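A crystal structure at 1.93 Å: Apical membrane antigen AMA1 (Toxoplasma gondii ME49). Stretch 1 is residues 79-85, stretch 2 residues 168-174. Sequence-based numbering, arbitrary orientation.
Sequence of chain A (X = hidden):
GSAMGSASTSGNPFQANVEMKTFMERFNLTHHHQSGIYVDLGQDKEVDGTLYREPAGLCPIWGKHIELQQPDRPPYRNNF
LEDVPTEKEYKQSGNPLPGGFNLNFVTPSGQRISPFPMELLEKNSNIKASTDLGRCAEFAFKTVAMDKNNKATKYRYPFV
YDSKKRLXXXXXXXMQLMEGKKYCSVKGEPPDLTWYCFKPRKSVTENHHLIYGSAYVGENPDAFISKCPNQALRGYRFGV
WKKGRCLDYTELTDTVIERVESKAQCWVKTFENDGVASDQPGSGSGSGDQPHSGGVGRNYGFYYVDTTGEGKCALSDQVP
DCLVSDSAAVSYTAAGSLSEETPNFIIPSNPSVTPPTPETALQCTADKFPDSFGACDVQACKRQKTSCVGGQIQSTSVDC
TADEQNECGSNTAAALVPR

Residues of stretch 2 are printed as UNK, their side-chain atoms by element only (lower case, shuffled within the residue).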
ATOM      1  N   ASN A  79      -3.426  -1.941 -19.978  1.00 24.77           N
ATOM      2  CA  ASN A  79      -4.190  -1.542 -18.804  1.00 25.08           C
ATOM      3  C   ASN A  79      -4.708  -2.735 -18.006  1.00 21.26           C
ATOM      4  O   ASN A  79      -5.546  -3.516 -18.463  1.00 25.26           O
ATOM      5  CB  ASN A  79      -5.343  -0.651 -19.276  1.00 29.04           C
ATOM      6  CG  ASN A  79      -6.250  -0.168 -18.152  1.00 32.95           C
ATOM      7  OD1 ASN A  79      -6.004  -0.380 -16.962  1.00 28.16           O
ATOM      8  ND2 ASN A  79      -7.320   0.507 -18.546  1.00 37.76           N
ATOM      9  N   PHE A  80      -4.228  -2.860 -16.773  1.00 23.16           N
ATOM     10  CA  PHE A  80      -4.483  -4.075 -16.007  1.00 23.84           C
ATOM     11  C   PHE A  80      -5.901  -4.139 -15.522  1.00 20.08           C
ATOM     12  O   PHE A  80      -6.353  -5.187 -15.087  1.00 25.99           O
ATOM     13  CB  PHE A  80      -3.494  -4.180 -14.841  1.00 21.92           C
ATOM     14  CG  PHE A  80      -3.824  -3.330 -13.621  1.00 23.32           C
ATOM     15  CD1 PHE A  80      -3.869  -1.938 -13.668  1.00 23.86           C
ATOM     16  CD2 PHE A  80      -3.969  -3.952 -12.392  1.00 21.67           C
ATOM     17  CE1 PHE A  80      -4.126  -1.203 -12.522  1.00 22.75           C
ATOM     18  CE2 PHE A  80      -4.214  -3.235 -11.250  1.00 23.09           C
ATOM     19  CZ  PHE A  80      -4.289  -1.850 -11.308  1.00 22.78           C
ATOM     20  N   LEU A  81      -6.618  -3.021 -15.611  1.00 21.28           N
ATOM     21  CA  LEU A  81      -8.021  -3.014 -15.227  1.00 25.08           C
ATOM     22  C   LEU A  81      -8.960  -3.498 -16.361  1.00 24.06           C
ATOM     23  O   LEU A  81     -10.150  -3.716 -16.138  1.00 25.45           O
ATOM     24  CB  LEU A  81      -8.406  -1.623 -14.738  1.00 27.40           C
ATOM     25  CG  LEU A  81      -7.708  -1.175 -13.439  1.00 25.43           C
ATOM     26  CD1 LEU A  81      -8.245   0.197 -12.990  1.00 26.75           C
ATOM     27  CD2 LEU A  81      -7.824  -2.237 -12.297  1.00 24.77           C
ATOM     28  N   GLU A  82      -8.430  -3.698 -17.561  1.00 25.28           N
ATOM     29  CA  GLU A  82      -9.211  -4.344 -18.616  1.00 26.39           C
ATOM     30  C   GLU A  82      -9.529  -5.790 -18.220  1.00 27.29           C
ATOM     31  O   GLU A  82      -8.759  -6.427 -17.488  1.00 23.57           O
ATOM     32  CB  GLU A  82      -8.444  -4.320 -19.960  0.50 20.68           C
ATOM     33  CG  GLU A  82      -8.159  -2.934 -20.497  0.50 28.14           C
ATOM     34  CD  GLU A  82      -9.241  -2.394 -21.413  0.50 34.94           C
ATOM     35  OE1 GLU A  82      -9.482  -1.168 -21.376  0.50 33.51           O
ATOM     36  OE2 GLU A  82      -9.837  -3.180 -22.186  0.50 39.59           O
ATOM     37  N   ASP A  83     -10.662  -6.307 -18.704  1.00 23.86           N
ATOM     38  CA  ASP A  83     -11.018  -7.712 -18.562  1.00 24.93           C
ATOM     39  C   ASP A  83      -9.909  -8.689 -18.966  1.00 27.97           C
ATOM     40  O   ASP A  83      -9.195  -8.447 -19.960  1.00 27.25           O
ATOM     41  CB  ASP A  83     -12.244  -8.029 -19.439  1.00 30.91           C
ATOM     42  CG  ASP A  83     -13.573  -7.680 -18.775  1.00 40.92           C
ATOM     43  OD1 ASP A  83     -13.594  -7.239 -17.611  1.00 36.47           O
ATOM     44  OD2 ASP A  83     -14.617  -7.869 -19.430  1.00 37.84           O
ATOM     45  N   VAL A  84      -9.778  -9.798 -18.233  1.00 25.42           N
ATOM     46  CA  VAL A  84      -9.042 -10.949 -18.757  1.00 24.26           C
ATOM     47  C   VAL A  84      -9.650 -11.336 -20.112  1.00 28.49           C
ATOM     48  O   VAL A  84     -10.861 -11.232 -20.318  1.00 28.59           O
ATOM     49  CB  VAL A  84      -9.057 -12.173 -17.808  1.00 27.18           C
ATOM     50  CG1 VAL A  84      -8.342 -11.787 -16.489  1.00 27.88           C
ATOM     51  CG2 VAL A  84     -10.467 -12.645 -17.530  1.00 37.04           C
ATOM     52  N   PRO A  85      -8.805 -11.776 -21.039  1.00 28.34           N
ATOM     53  CA  PRO A  85      -9.269 -12.040 -22.404  1.00 29.23           C
ATOM     54  C   PRO A  85     -10.051 -13.311 -22.501  1.00 30.47           C
ATOM     55  O   PRO A  85      -9.819 -14.260 -21.744  1.00 29.98           O
ATOM     56  CB  PRO A  85      -7.960 -12.157 -23.202  1.00 29.34           C
ATOM     57  CG  PRO A  85      -6.986 -12.706 -22.229  1.00 26.78           C
ATOM     58  CD  PRO A  85      -7.354 -12.002 -20.904  1.00 29.22           C
ATOM     59  N   UNK A 168     -15.380  -0.876  -8.004  1.00 22.62           N
ATOM     60  CA  UNK A 168     -14.637  -1.905  -7.287  1.00 24.01           C
ATOM     61  C   UNK A 168     -14.266  -3.031  -8.262  1.00 23.85           C
ATOM     62  O   UNK A 168     -15.129  -3.763  -8.757  1.00 26.86           O
ATOM     63  s   UNK A 168     -14.551  -3.538  -4.999  1.00 32.79           S
ATOM     64  c   UNK A 168     -15.473  -2.435  -6.125  1.00 27.60           C
ATOM     65  N   UNK A 169     -12.981  -3.114  -8.578  1.00 23.60           N
ATOM     66  CA  UNK A 169     -12.444  -4.176  -9.433  1.00 20.79           C
ATOM     67  C   UNK A 169     -11.981  -5.357  -8.639  1.00 21.10           C
ATOM     68  O   UNK A 169     -11.170  -5.194  -7.744  1.00 24.13           O
ATOM     69  c   UNK A 169     -11.592  -1.254 -11.085  1.00 25.45           C
ATOM     70  n   UNK A 169     -11.982  -0.745 -12.299  1.00 28.76           N
ATOM     71  c   UNK A 169     -12.162  -1.738 -13.146  1.00 25.91           C
ATOM     72  c   UNK A 169     -11.229  -3.679 -10.233  1.00 24.01           C
ATOM     73  c   UNK A 169     -11.559  -2.599 -11.214  1.00 24.30           C
ATOM     74  n   UNK A 169     -11.912  -2.872 -12.519  1.00 24.89           N
ATOM     75  N   UNK A 170     -12.431  -6.534  -9.048  1.00 20.80           N
ATOM     76  CA  UNK A 170     -11.945  -7.807  -8.548  1.00 23.51           C
ATOM     77  C   UNK A 170     -10.981  -8.327  -9.591  1.00 22.90           C
ATOM     78  O   UNK A 170     -11.361  -8.457 -10.745  1.00 24.94           O
ATOM     79  c   UNK A 170     -13.079  -8.835  -8.344  1.00 26.53           C
ATOM     80  c   UNK A 170     -12.490 -10.172  -7.859  1.00 27.04           C
ATOM     81  c   UNK A 170     -13.588  -7.908  -6.055  1.00 25.27           C
ATOM     82  c   UNK A 170     -14.127  -8.323  -7.360  1.00 27.56           C
ATOM     83  N   UNK A 171      -9.743  -8.604  -9.195  1.00 21.16           N
ATOM     84  CA  UNK A 171      -8.732  -9.050 -10.148  1.00 20.60           C
ATOM     85  C   UNK A 171      -8.597 -10.565 -10.172  1.00 23.67           C
ATOM     86  O   UNK A 171      -8.073 -11.172  -9.248  1.00 23.97           O
ATOM     87  c   UNK A 171      -7.371  -8.437  -9.811  1.00 21.41           C
ATOM     88  c   UNK A 171      -7.952  -6.235 -10.980  1.00 25.01           C
ATOM     89  c   UNK A 171      -7.301  -6.914  -9.750  1.00 20.89           C
ATOM     90  c   UNK A 171      -5.860  -6.492  -9.602  1.00 26.35           C
ATOM     91  N   UNK A 172      -9.071 -11.162 -11.245  1.00 24.38           N
ATOM     92  CA  UNK A 172      -8.891 -12.582 -11.486  1.00 22.96           C
ATOM     93  C   UNK A 172      -7.406 -12.972 -11.568  1.00 25.17           C
ATOM     94  O   UNK A 172      -7.031 -14.062 -11.156  1.00 26.26           O
ATOM     95  o   UNK A 172      -9.318 -18.480 -13.958  1.00 48.13           O
ATOM     96  c   UNK A 172     -10.332 -15.360 -12.436  1.00 34.24           C
ATOM     97  c   UNK A 172      -9.379 -17.137 -13.681  1.00 41.83           C
ATOM     98  c   UNK A 172      -9.608 -12.960 -12.757  1.00 26.31           C
ATOM     99  c   UNK A 172      -8.629 -14.901 -14.035  1.00 32.83           C
ATOM    100  c   UNK A 172      -8.551 -16.247 -14.343  1.00 36.10           C
ATOM    101  c   UNK A 172     -10.267 -16.691 -12.730  1.00 37.87           C
ATOM    102  c   UNK A 172      -9.526 -14.436 -13.090  1.00 29.28           C
ATOM    103  N   UNK A 173      -6.571 -12.077 -12.094  1.00 23.02           N
ATOM    104  CA  UNK A 173      -5.120 -12.282 -12.088  1.00 23.68           C
ATOM    105  C   UNK A 173      -4.561 -11.668 -10.814  1.00 23.04           C
ATOM    106  O   UNK A 173      -4.605 -10.464 -10.645  1.00 21.85           O
ATOM    107  c   UNK A 173      -4.981 -12.281 -14.581  1.00 26.24           C
ATOM    108  c   UNK A 173      -2.941 -11.850 -13.289  1.00 24.18           C
ATOM    109  c   UNK A 173      -4.448 -11.662 -13.324  1.00 24.35           C
ATOM    110  N   UNK A 174      -4.065 -12.508  -9.907  1.00 20.51           N
ATOM    111  CA  UNK A 174      -3.558 -12.041  -8.634  1.00 20.19           C
ATOM    112  C   UNK A 174      -2.053 -11.917  -8.702  1.00 20.71           C
ATOM    113  O   UNK A 174      -1.416 -11.495  -7.754  1.00 19.99           O
ATOM    114  o   UNK A 174      -3.531 -14.286  -7.923  1.00 25.90           O
ATOM    115  c   UNK A 174      -3.960 -12.999  -7.525  1.00 23.39           C
TER

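Position 168 carries two side-chain atoms, one carbon and then one sulfur, and they lie out of reach of stretch 1. A lone sulfur on CB identifies Cys 168. Its chi1 is t, and it is bonded covalently to a group elsewhere in the structure.

Position 169 has one carbon followed by a five-membered ring of three carbons and two nitrogens, an imidazole, and one ring face lies against the CD2 methyl of Leu 81. This is His 169. CA-to-CB points toward stretch 1, and CD2 of Leu 81 comes within 3.9 Å of CG of His 169. CD2 of Leu 81 stands 4.0 Å from the centroid of the His 169 ring, 15° off its normal, a CH-pi contact over one face.

Position 170 has four carbons, forked at the first, with one arm two carbons long; they are out of reach of stretch 1 and take no part in the contact. A fork at CB with unequal arms gives Ile 170. The strand ends here.

Position 171 also has four carbons, which reach Phe 80 and Leu 81, but the fork is at the second carbon, which bears two methyls, so this is Leu 171. CA-to-CB points sideways, yet with chi1 m and chi2 t the end of the side chain comes nearer. CD1 of Leu 171 lies 4.0 Å from CE2 of Phe 80, and CD2 of Leu 171 lies 4.2 Å from CD2 of Leu 81.

Position 172 shows one carbon, then a six-carbon ring bearing one oxygen, and a ring carbon meets CG1 of Val 84. The phenol is Tyr 172. CD2 of Tyr 172 is 4.0 Å from CG1 of Val 84, which approaches the ring obliquely.

Position 173 has three carbons, CB carrying two methyls, one of which meets CG1 of Val 84: Val 173. CG2 of Val 173 is 3.9 Å from CG1 of Val 84.

Position 174 has one carbon and one oxygen, a hydroxymethyl group out of reach of stretch 1: Ser 174. Its oxygen is hydrogen-bonded elsewhere in the structure.

The contact works by apolar packing, with no hydrogen bond crossing it and 293 Å² buried over both sides. A type I turn from Asn 79 to Glu 82, closed by N of Glu 82 to O of Asn 79 at 3.0 Å, is braced by N of Leu 81 to OD1 of Asn 79, also 3.0 Å. Phe 80 and Leu 81 occupy the middle of this turn; Phe 80 meets Leu 171, and Leu 81 meets both His 169 and Leu 171. Farther along, Val 84 points toward stretch 2 and touches both Tyr 172 and Val 173 through CG1.

Stretch 2, residues 168-174: CHILYVS
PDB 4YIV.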